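Local coordinates for regulatory Subunit of Protein Kinase A (cAMP-dependent) from Euglena gracilis (Euglena gracilis, PDB 6RSX) that binds cyclic AMP in two cyclic nucleotide-binding domains and probably serves to hold the catalytic subunit of protein kinase A in check, at residues Gln94-Pro97 with Asp98-Pro101; Thr188-Asp191 with Lys192-Val195; Leu261-Glu264 with Ser265-Leu269; Gln278-Met281 with Gln282-Ala286. One frame throughout, in Å; residues are numbered along the deposited sequence.

Overall arrangement
Three of the four contacts lie at the surface, and contact 3, whose centre is about 7 Å from the centre of the chain, is partly buried. Contact 1 belongs to the first cyclic nucleotide-binding domain, contacts 2 and 3 to the second; the centres of contacts 1 and 2 are about 50 Å apart, on opposite sides of the chain's centre. Contacts 2 and 3 share a sheet through its neighbouring strands 185-189 and 256-262, while contacts 3 and 4 involve successive helices, 263-269 and 274-280. Chemistry follows place: prolines and amides shape the hairpin, mixed charge and aromatic packing the strand corner, carboxylate capping the helix start, and a tyrosine ring laid against the adenine contact 4.

Contact 1: residues Gln94-Pro97 with Asp98-Pro101; sequences QPNP and DAEP
Gln94 and Ala99 meet through one side-chain bond that spans the loop: NE2 of Gln94 donates to the backbone O of Ala99 over 3.0 Å. The approach is nearly along the C=O axis, yet the acceptor stands 20° out of the glutamine amide plane, so the amide is turned slightly from the ideal. Beside this bond the aliphatic part of Gln94 lies alongside the ring of Pro101, CG of Gln94 to CG of Pro101 at 3.5 Å, the two side chains pointing the same way. The methyl of Ala99 touches the ring of Pro95, CB of Ala99 to CG of Pro95 at 3.6 Å.

At the tip, a type I beta turn runs from Asn96 to Ala99, closed by the bond from Ala99 N to Asn96 O at 3.0 Å. The side chain of Asn96 adds a weak second bond. With CG set between the backbone N and the carbonyl carbon (chi1 64°), OD1 of Asn96 folds forward and accepts from the backbone N of Asp98, 2.9 Å away but bent to 129° at the hydrogen. This is consistent with an Asx turn laid over the beta turn, and Pro97 in its second position favours the required backbone angle.

Further out, the backbone N of Gln94 donates to OE1 of Gln74, and the side chains of Gln94 and Pro97 both rest on Tyr75. The loop thereby joins antiparallel neighbours 89-93 and 102-107, the latter an outermost strand of its sheet, with the loop after strand 70-72 packed against it.

Contact 2: residues Thr188-Asp191 with Lys192-Val195; sequences TFKD and KEIV
Phe189 and Val195 supply the apolar part of this corner. CG2 of Val195 sits over the centre of the Phe189 ring, 3.7 Å from the centroid and only 3° off the ring normal, a CH-pi contact; the other methyl, CG1 of Val195, reaches CZ of Phe189 at 3.7 Å. The ring also meets Glu193, whose CD lies at its edge, near the ring plane, with the carboxylate turned 81° to the ring. An alanine at Phe189 is likely to leave both valine methyls without their aromatic partner and the Glu193 carboxylate with less to fix its rotation.

Hydrogen bonds set the turn. A type II beta turn from Lys190 to Glu193 is closed by Glu193 N on Lys190 O at 3.0 Å. The glutamate then reaches back: its CG is anti to the backbone N and the chain runs extended, which lets OE1 of Glu193 receive the backbone N of Lys190 at 2.9 Å on its anti lone pair, nearly straight at 166°.

Ionic contact is confined to adjacent residues. Lys192, bent at chi2, lies alongside Asp191 and brings NZ to OD2 of Asp191 at 2.9 Å on the syn side, somewhat out of the carboxylate plane, while OD1 of Asp191 accepts from Gly254 N. Both aspartate oxygens are thus engaged, and the flanking lysine probably favours the charged carboxylate; polar bonds shape the turn while the aromatic contact fills the side toward Met213.

Contact 3: residues Leu261-Glu264 with Ser265-Leu269; sequences LDRE and SFTAL
Asp262 holds the start of helix 263-269 from the N-cap position. Its CG stands between the backbone N and the carbonyl carbon (chi1 72°), which swings OD1 of Asp262 back over the first turn to accept the backbone N of Ser265 at 2.8 Å, nearly straight at 170°. The hydroxyl OG of Ser265 adds a weak bond of 3.2 Å to the same OD1 of Asp262. The other oxygen, OD2, forms a salt bridge with Arg46, whose guanidinium also takes OE1 of Glu264, so one arginine ties together two acidic side chains at the helix start. With an alanine in place of Asp262, Ser265 N would probably lose its capping acceptor and Arg46 one of its two charged mates.

The backbone acceptors are used in turn. Asp262 O receives Phe266 N at 2.8 Å. Arg263 O is gripped twice from opposite faces of its carbonyl plane, by Thr267 N and by Thr267 OG1, each at 3.0 Å. Glu264 O takes Ala268 N.

Beneath these polar groups, CB of Leu261 packs 4.2 Å from CB of Phe266. Leu261 leans on Met180 and Ala183 of helix 174-183, whereas the Phe266 ring meets Phe205 and the helix 237-242. The whole is a strand-to-helix junction with an Asp N-cap, where the beta barrel of the second cyclic nucleotide-binding domain passes into its C-terminal helices.

Contact 4: residues Gln278-Met281 with Gln282-Ala286; sequences QRNM and QNYSA. With CMP (adenosine-3',5'-cyclic-monophosphate), chain C.
Tyr284 carries CG anti to its carbonyl carbon (chi1 -63°), beside the backbone N, and this turns its ring between Met281 and the adenine of bound cyclic AMP. Asn280, with CG anti to the backbone N (chi1 -179°), sends its amide forward along the chain toward Asn283 and Tyr284.

On one face of the ring lies the nucleotide: C5 of CMP lies over this face, toward its rim, with CD1 of Tyr284 3.4 Å from it. The opposite face receives CA of Met281, 4.1 Å from the ring centroid and 21° off the normal, a CH-pi contact, and CG of Met281 packs 3.9 Å from CE2 of Tyr284. The phenol oxygen is held by a hydrogen bond to OE2 of Glu237, a residue whose OE1 also bonds the nucleotide; one carboxylate thus positions both the ligand and its aromatic cover.

The backbone brings the ring there by short-span bonds: Gln282 N reaches Arg279 O at 2.9 Å, Asn283 N reaches Asn280 O at 3.0 Å and Tyr284 N reaches Met281 O at 2.9 Å. Each runs from residue i+3 to i, as in a 3-10 turn. ND2 of Asn283 adds a weak bond to OD1 of Asn280 at 3.0 Å.

Continuing from helix 274-280, this turn lays Met281 on Met238, Met241 and Phe242 of helix 237-242 and Tyr284 on Met238, placing Tyr284 over the adenine in the second cyclic AMP pocket.

Contact 1: residues Gln94-Pro97 with Asp98-Pro101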
loop_
_atom_site.group_PDB
_atom_site.type_symbol
_atom_site.label_atom_id
_atom_site.label_comp_id
_atom_site.label_asym_id
_atom_site.label_seq_id
_atom_site.Cartn_x
_atom_site.Cartn_y
_atom_site.Cartn_z
ATOM N N GLN A 94 4.547 19.419 -12.070
ATOM C CA GLN A 94 5.211 20.138 -13.153
ATOM C C GLN A 94 6.569 19.518 -13.415
ATOM O O GLN A 94 7.259 19.088 -12.479
ATOM C CB GLN A 94 5.454 21.614 -12.737
ATOM C CG GLN A 94 4.193 22.370 -12.382
ATOM C CD GLN A 94 4.528 23.518 -11.494
ATOM O OE1 GLN A 94 4.253 23.476 -10.292
ATOM N NE2 GLN A 94 5.139 24.556 -12.067
ATOM N N PRO A 95 7.021 19.557 -14.666
ATOM C CA PRO A 95 8.368 19.067 -14.974
ATOM C C PRO A 95 9.443 20.054 -14.577
ATOM O O PRO A 95 10.609 19.672 -14.432
ATOM C CB PRO A 95 8.342 18.904 -16.496
ATOM C CG PRO A 95 7.296 19.843 -16.946
ATOM C CD PRO A 95 6.248 19.854 -15.880
ATOM N N ASN A 96 9.066 21.291 -14.393
ATOM C CA ASN A 96 9.963 22.324 -13.879
ATOM C C ASN A 96 9.128 23.537 -13.518
ATOM O O ASN A 96 7.963 23.646 -13.949
ATOM C CB ASN A 96 11.027 22.679 -14.908
ATOM C CG ASN A 96 10.439 23.281 -16.161
ATOM O OD1 ASN A 96 9.948 24.411 -16.155
ATOM N ND2 ASN A 96 10.484 22.540 -17.250
ATOM N N PRO A 97 9.704 24.503 -12.774
ATOM C CA PRO A 97 8.881 25.581 -12.215
ATOM C C PRO A 97 8.306 26.490 -13.275
ATOM O O PRO A 97 7.316 27.181 -13.017
ATOM C CB PRO A 97 9.866 26.346 -11.283
ATOM C CG PRO A 97 10.921 25.293 -10.916
ATOM C CD PRO A 97 11.063 24.476 -12.202
ATOM N N ASP A 98 8.876 26.511 -14.464
ATOM C CA ASP A 98 8.355 27.365 -15.510
ATOM C C ASP A 98 7.313 26.678 -16.383
ATOM O O ASP A 98 6.895 27.249 -17.391
ATOM C CB ASP A 98 9.521 27.878 -16.375
ATOM C CG ASP A 98 9.171 29.138 -17.140
ATOM O OD1 ASP A 98 8.568 30.070 -16.539
ATOM O OD2 ASP A 98 9.515 29.205 -18.347
ATOM N N ALA A 99 6.840 25.498 -15.990
ATOM C CA ALA A 99 6.005 24.683 -16.859
ATOM C C ALA A 99 4.678 24.362 -16.180
ATOM O O ALA A 99 4.562 24.412 -14.963
ATOM C CB ALA A 99 6.738 23.393 -17.249
ATOM N N GLU A 100 3.671 24.014 -16.992
ATOM C CA GLU A 100 2.343 23.757 -16.462
ATOM C C GLU A 100 2.283 22.416 -15.725
ATOM O O GLU A 100 2.975 21.467 -16.083
ATOM C CB GLU A 100 1.314 23.754 -17.592
ATOM C CG GLU A 100 1.042 25.145 -18.141
ATOM C CD GLU A 100 0.447 26.060 -17.102
ATOM O OE1 GLU A 100 -0.580 25.669 -16.512
ATOM O OE2 GLU A 100 1.013 27.160 -16.856
ATOM N N PRO A 101 1.473 22.328 -14.674
ATOM C CA PRO A 101 1.333 21.054 -13.966
ATOM C C PRO A 101 0.566 20.068 -14.818
ATOM O O PRO A 101 -0.289 20.452 -15.614
ATOM C CB PRO A 101 0.537 21.428 -12.711
ATOM C CG PRO A 101 0.773 22.963 -12.553
ATOM C CD PRO A 101 0.773 23.427 -13.987
#

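Contact 2: residues Thr188-Asp191 with Lys192-Val195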
loop_
_atom_site.group_PDB
_atom_site.type_symbol
_atom_site.label_atom_id
_atom_site.label_comp_id
_atom_site.label_asym_id
_atom_site.label_seq_id
_atom_site.Cartn_x
_atom_site.Cartn_y
_atom_site.Cartn_z
ATOM N N THR A 188 6.885 -15.297 6.882
ATOM C CA THR A 188 7.812 -16.421 6.855
ATOM C C THR A 188 7.006 -17.709 6.921
ATOM O O THR A 188 6.032 -17.796 7.674
ATOM C CB THR A 188 8.799 -16.363 8.025
ATOM O OG1 THR A 188 9.563 -15.151 7.945
ATOM C CG2 THR A 188 9.759 -17.559 8.004
ATOM N N PHE A 189 7.398 -18.693 6.111
ATOM C CA PHE A 189 6.663 -19.954 6.023
ATOM C C PHE A 189 7.605 -21.132 6.205
ATOM O O PHE A 189 8.662 -21.193 5.567
ATOM C CB PHE A 189 5.931 -20.050 4.692
ATOM C CG PHE A 189 4.868 -19.009 4.531
ATOM C CD1 PHE A 189 3.712 -19.065 5.282
ATOM C CD2 PHE A 189 5.033 -17.968 3.631
ATOM C CE1 PHE A 189 2.734 -18.106 5.151
ATOM C CE2 PHE A 189 4.040 -17.000 3.486
ATOM C CZ PHE A 189 2.900 -17.065 4.255
ATOM N N LYS A 190 7.220 -22.056 7.083
ATOM C CA LYS A 190 8.011 -23.240 7.375
ATOM C C LYS A 190 7.684 -24.362 6.391
ATOM O O LYS A 190 6.665 -24.343 5.695
ATOM C CB LYS A 190 7.748 -23.706 8.806
ATOM C CG LYS A 190 6.292 -24.049 9.040
ATOM C CD LYS A 190 6.027 -24.615 10.430
ATOM C CE LYS A 190 4.555 -25.014 10.572
ATOM N NZ LYS A 190 4.239 -25.696 11.861
ATOM N N ASP A 191 8.573 -25.347 6.332
ATOM C CA ASP A 191 8.352 -26.489 5.450
ATOM C C ASP A 191 6.951 -27.066 5.641
ATOM O O ASP A 191 6.488 -27.257 6.770
ATOM C CB ASP A 191 9.413 -27.562 5.711
ATOM C CG ASP A 191 9.322 -28.732 4.725
ATOM O OD1 ASP A 191 9.094 -28.474 3.522
ATOM O OD2 ASP A 191 9.503 -29.900 5.147
ATOM N N LYS A 192 6.272 -27.317 4.522
ATOM C CA LYS A 192 4.942 -27.924 4.436
ATOM C C LYS A 192 3.820 -27.012 4.920
ATOM O O LYS A 192 2.661 -27.451 4.990
ATOM C CB LYS A 192 4.861 -29.254 5.204
ATOM C CG LYS A 192 5.183 -30.472 4.357
ATOM C CD LYS A 192 6.670 -30.617 4.111
ATOM C CE LYS A 192 7.028 -32.072 3.817
ATOM N NZ LYS A 192 8.498 -32.306 3.905
ATOM N N GLU A 193 4.111 -25.760 5.260
ATOM C CA GLU A 193 3.061 -24.849 5.690
ATOM C C GLU A 193 2.240 -24.380 4.490
ATOM O O GLU A 193 2.798 -23.966 3.465
ATOM C CB GLU A 193 3.685 -23.660 6.420
ATOM C CG GLU A 193 2.669 -22.677 6.917
ATOM C CD GLU A 193 3.260 -21.626 7.866
ATOM O OE1 GLU A 193 4.500 -21.599 8.065
ATOM O OE2 GLU A 193 2.470 -20.835 8.418
ATOM N N ILE A 194 0.916 -24.472 4.611
ATOM C CA ILE A 194 -0.013 -24.047 3.568
ATOM C C ILE A 194 -0.180 -22.535 3.652
ATOM O O ILE A 194 -0.377 -21.993 4.744
ATOM C CB ILE A 194 -1.367 -24.746 3.738
ATOM C CG1 ILE A 194 -1.235 -26.243 3.452
ATOM C CG2 ILE A 194 -2.433 -24.107 2.853
ATOM C CD1 ILE A 194 -2.525 -26.971 3.697
ATOM N N VAL A 195 -0.115 -21.854 2.510
ATOM C CA VAL A 195 -0.283 -20.394 2.463
ATOM C C VAL A 195 -1.699 -20.019 2.082
ATOM O O VAL A 195 -2.357 -19.285 2.816
ATOM C CB VAL A 195 0.745 -19.738 1.517
ATOM C CG1 VAL A 195 0.606 -18.156 1.565
ATOM C CG2 VAL A 195 2.171 -20.157 1.916
#

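Contact 3: residues Leu261-Glu264 with Ser265-Leu269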
loop_
_atom_site.group_PDB
_atom_site.type_symbol
_atom_site.label_atom_id
_atom_site.label_comp_id
_atom_site.label_asym_id
_atom_site.label_seq_id
_atom_site.Cartn_x
_atom_site.Cartn_y
_atom_site.Cartn_z
ATOM N N LEU A 261 0.234 -8.647 0.260
ATOM C CA LEU A 261 -0.740 -7.563 0.250
ATOM C C LEU A 261 -2.081 -8.137 0.659
ATOM O O LEU A 261 -2.509 -9.172 0.112
ATOM C CB LEU A 261 -0.859 -6.923 -1.132
ATOM C CG LEU A 261 0.338 -6.231 -1.743
ATOM C CD1 LEU A 261 -0.039 -5.747 -3.123
ATOM C CD2 LEU A 261 0.753 -5.032 -0.810
ATOM N N ASP A 262 -2.747 -7.479 1.611
ATOM C CA ASP A 262 -4.092 -7.937 1.940
ATOM C C ASP A 262 -5.076 -7.477 0.863
ATOM O O ASP A 262 -4.748 -6.671 -0.008
ATOM C CB ASP A 262 -4.498 -7.481 3.355
ATOM C CG ASP A 262 -4.773 -5.977 3.464
ATOM O OD1 ASP A 262 -4.954 -5.283 2.442
ATOM O OD2 ASP A 262 -4.801 -5.483 4.616
ATOM N N ARG A 263 -6.291 -8.036 0.898
ATOM C CA ARG A 263 -7.248 -7.794 -0.182
ATOM C C ARG A 263 -7.435 -6.301 -0.465
ATOM O O ARG A 263 -7.457 -5.868 -1.626
ATOM C CB ARG A 263 -8.590 -8.429 0.158
ATOM C CG ARG A 263 -9.650 -8.097 -0.851
ATOM C CD ARG A 263 -11.003 -8.679 -0.472
ATOM N NE ARG A 263 -10.954 -10.116 -0.210
ATOM C CZ ARG A 263 -11.213 -11.062 -1.115
ATOM N NH1 ARG A 263 -11.152 -12.344 -0.766
ATOM N NH2 ARG A 263 -11.532 -10.736 -2.369
ATOM N N GLU A 264 -7.614 -5.507 0.592
ATOM C CA GLU A 264 -7.843 -4.066 0.437
ATOM C C GLU A 264 -6.661 -3.375 -0.250
ATOM O O GLU A 264 -6.845 -2.584 -1.181
ATOM C CB GLU A 264 -8.127 -3.451 1.811
ATOM C CG GLU A 264 -8.508 -1.976 1.802
ATOM C CD GLU A 264 -8.674 -1.382 3.217
ATOM O OE1 GLU A 264 -8.175 -1.957 4.204
ATOM O OE2 GLU A 264 -9.308 -0.320 3.356
ATOM N N SER A 265 -5.432 -3.683 0.181
ATOM C CA SER A 265 -4.237 -3.092 -0.425
ATOM C C SER A 265 -4.014 -3.601 -1.838
ATOM O O SER A 265 -3.649 -2.830 -2.731
ATOM C CB SER A 265 -2.999 -3.410 0.415
ATOM O OG SER A 265 -3.057 -2.788 1.673
ATOM N N PHE A 266 -4.182 -4.910 -2.052
ATOM C CA PHE A 266 -4.082 -5.438 -3.409
ATOM C C PHE A 266 -4.998 -4.668 -4.357
ATOM O O PHE A 266 -4.568 -4.172 -5.408
ATOM C CB PHE A 266 -4.408 -6.935 -3.410
ATOM C CG PHE A 266 -4.347 -7.554 -4.768
ATOM C CD1 PHE A 266 -3.124 -7.865 -5.336
ATOM C CD2 PHE A 266 -5.510 -7.809 -5.482
ATOM C CE1 PHE A 266 -3.054 -8.441 -6.593
ATOM C CE2 PHE A 266 -5.457 -8.373 -6.738
ATOM C CZ PHE A 266 -4.228 -8.690 -7.303
ATOM N N THR A 267 -6.253 -4.502 -3.970
ATOM C CA THR A 267 -7.196 -3.843 -4.860
ATOM C C THR A 267 -6.804 -2.386 -5.086
ATOM O O THR A 267 -6.836 -1.894 -6.222
ATOM C CB THR A 267 -8.614 -3.984 -4.282
ATOM O OG1 THR A 267 -8.946 -5.379 -4.207
ATOM C CG2 THR A 267 -9.639 -3.303 -5.158
ATOM N N ALA A 268 -6.395 -1.695 -4.022
ATOM C CA ALA A 268 -5.975 -0.297 -4.136
ATOM C C ALA A 268 -4.778 -0.138 -5.070
ATOM O O ALA A 268 -4.702 0.833 -5.828
ATOM C CB ALA A 268 -5.655 0.265 -2.748
ATOM N N LEU A 269 -3.827 -1.073 -5.031
ATOM C CA LEU A 269 -2.573 -0.924 -5.763
ATOM C C LEU A 269 -2.522 -1.754 -7.056
ATOM O O LEU A 269 -1.459 -1.860 -7.680
ATOM C CB LEU A 269 -1.403 -1.272 -4.830
ATOM C CG LEU A 269 -1.320 -0.407 -3.547
ATOM C CD1 LEU A 269 -0.185 -0.810 -2.620
ATOM C CD2 LEU A 269 -1.189 1.074 -3.877
#

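Contact 4: residues Gln278-Met281 with Gln282-Ala286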
loop_
_atom_site.group_PDB
_atom_site.type_symbol
_atom_site.label_atom_id
_atom_site.label_comp_id
_atom_site.label_asym_id
_atom_site.label_seq_id
_atom_site.Cartn_x
_atom_site.Cartn_y
_atom_site.Cartn_z
ATOM N N GLN A 278 -2.551 -10.366 -15.629
ATOM C CA GLN A 278 -3.424 -10.984 -16.632
ATOM C C GLN A 278 -2.627 -11.819 -17.632
ATOM O O GLN A 278 -2.989 -12.969 -17.917
ATOM C CB GLN A 278 -4.235 -9.905 -17.354
ATOM C CG GLN A 278 -5.274 -9.238 -16.478
ATOM C CD GLN A 278 -5.861 -7.985 -17.107
ATOM O OE1 GLN A 278 -5.204 -7.288 -17.883
ATOM N NE2 GLN A 278 -7.105 -7.692 -16.770
ATOM N N ARG A 279 -1.549 -11.251 -18.189
ATOM C CA ARG A 279 -0.693 -12.004 -19.102
ATOM C C ARG A 279 -0.202 -13.289 -18.452
ATOM O O ARG A 279 -0.242 -14.369 -19.060
ATOM C CB ARG A 279 0.501 -11.149 -19.548
ATOM C CG ARG A 279 0.264 -10.286 -20.786
ATOM C CD ARG A 279 1.548 -9.599 -21.266
ATOM N NE ARG A 279 2.017 -8.588 -20.319
ATOM C CZ ARG A 279 1.585 -7.328 -20.287
ATOM N NH1 ARG A 279 0.675 -6.907 -21.157
ATOM N NH2 ARG A 279 2.059 -6.487 -19.379
ATOM N N ASN A 280 0.259 -13.198 -17.207
ATOM C CA ASN A 280 0.839 -14.372 -16.577
ATOM C C ASN A 280 -0.144 -15.529 -16.461
ATOM O O ASN A 280 0.287 -16.681 -16.347
ATOM C CB ASN A 280 1.355 -14.028 -15.200
ATOM C CG ASN A 280 1.971 -15.197 -14.526
ATOM O OD1 ASN A 280 3.052 -15.645 -14.920
ATOM N ND2 ASN A 280 1.295 -15.721 -13.494
ATOM N N MET A 281 -1.448 -15.258 -16.427
ATOM C CA MET A 281 -2.407 -16.355 -16.329
ATOM C C MET A 281 -2.378 -17.259 -17.563
ATOM O O MET A 281 -2.895 -18.380 -17.509
ATOM C CB MET A 281 -3.810 -15.806 -16.108
ATOM C CG MET A 281 -3.956 -15.069 -14.765
ATOM S SD MET A 281 -5.611 -14.351 -14.680
ATOM C CE MET A 281 -5.642 -13.712 -13.004
ATOM N N GLN A 282 -1.777 -16.798 -18.663
ATOM C CA GLN A 282 -1.571 -17.673 -19.816
ATOM C C GLN A 282 -0.810 -18.931 -19.429
ATOM O O GLN A 282 -1.029 -19.998 -20.018
ATOM C CB GLN A 282 -0.809 -16.933 -20.921
ATOM C CG GLN A 282 -1.583 -15.807 -21.574
ATOM C CD GLN A 282 -0.669 -14.828 -22.302
ATOM O OE1 GLN A 282 0.519 -15.107 -22.512
ATOM N NE2 GLN A 282 -1.214 -13.673 -22.681
ATOM N N ASN A 283 0.086 -18.834 -18.449
ATOM C CA ASN A 283 0.875 -19.988 -18.038
ATOM C C ASN A 283 0.061 -21.009 -17.258
ATOM O O ASN A 283 0.585 -22.088 -16.960
ATOM C CB ASN A 283 2.075 -19.545 -17.190
ATOM C CG ASN A 283 2.997 -18.583 -17.928
ATOM O OD1 ASN A 283 3.534 -18.898 -18.995
ATOM N ND2 ASN A 283 3.174 -17.393 -17.363
ATOM N N TYR A 284 -1.192 -20.700 -16.911
ATOM C CA TYR A 284 -1.965 -21.609 -16.084
ATOM C C TYR A 284 -2.717 -22.652 -16.900
ATOM O O TYR A 284 -3.176 -23.640 -16.322
ATOM C CB TYR A 284 -2.980 -20.857 -15.228
ATOM C CG TYR A 284 -2.362 -19.896 -14.211
ATOM C CD1 TYR A 284 -1.012 -19.976 -13.871
ATOM C CD2 TYR A 284 -3.146 -18.926 -13.596
ATOM C CE1 TYR A 284 -0.444 -19.101 -12.940
ATOM C CE2 TYR A 284 -2.581 -18.032 -12.656
ATOM C CZ TYR A 284 -1.235 -18.140 -12.335
ATOM O OH TYR A 284 -0.677 -17.249 -11.423
ATOM N N SER A 285 -2.879 -22.448 -18.205
ATOM C CA SER A 285 -3.589 -23.443 -19.011
ATOM C C SER A 285 -3.116 -23.393 -20.461
ATOM O O SER A 285 -2.740 -22.333 -20.968
ATOM C CB SER A 285 -5.113 -23.237 -18.941
ATOM O OG SER A 285 -5.484 -21.887 -19.210
ATOM N N ALA A 286 -3.148 -24.558 -21.124
ATOM C CA ALA A 286 -2.895 -24.604 -22.562
ATOM C C ALA A 286 -4.001 -23.862 -23.310
ATOM O O ALA A 286 -5.172 -23.929 -22.918
ATOM C CB ALA A 286 -2.803 -26.044 -23.062
HETATM P P CMP C . -5.507 -18.232 -6.507
HETATM O O1P CMP C . -6.010 -16.892 -5.713
HETATM O O2P CMP C . -6.548 -18.992 -7.231
HETATM O "O5'" CMP C . -4.927 -19.236 -5.412
HETATM C "C5'" CMP C . -4.028 -20.274 -5.823
HETATM C "C4'" CMP C . -3.022 -19.669 -6.765
HETATM O "O4'" CMP C . -2.087 -20.587 -7.354
HETATM C "C3'" CMP C . -3.561 -18.954 -7.976
HETATM O "O3'" CMP C . -4.344 -17.808 -7.647
HETATM C "C2'" CMP C . -2.283 -18.660 -8.746
HETATM O "O2'" CMP C . -1.663 -17.488 -8.181
HETATM C "C1'" CMP C . -1.407 -19.878 -8.367
HETATM N N9 CMP C . -1.083 -20.757 -9.495
HETATM C C8 CMP C . 0.159 -21.086 -9.868
HETATM N N7 CMP C . 0.061 -21.897 -10.917
HETATM C C5 CMP C . -1.248 -22.081 -11.158
HETATM C C6 CMP C . -1.875 -22.832 -12.121
HETATM N N6 CMP C . -1.340 -23.651 -13.170
HETATM N N1 CMP C . -3.192 -22.855 -12.194
HETATM C C2 CMP C . -3.918 -22.138 -11.295
HETATM N N3 CMP C . -3.297 -21.374 -10.334
HETATM C C4 CMP C . -1.964 -21.380 -10.285
#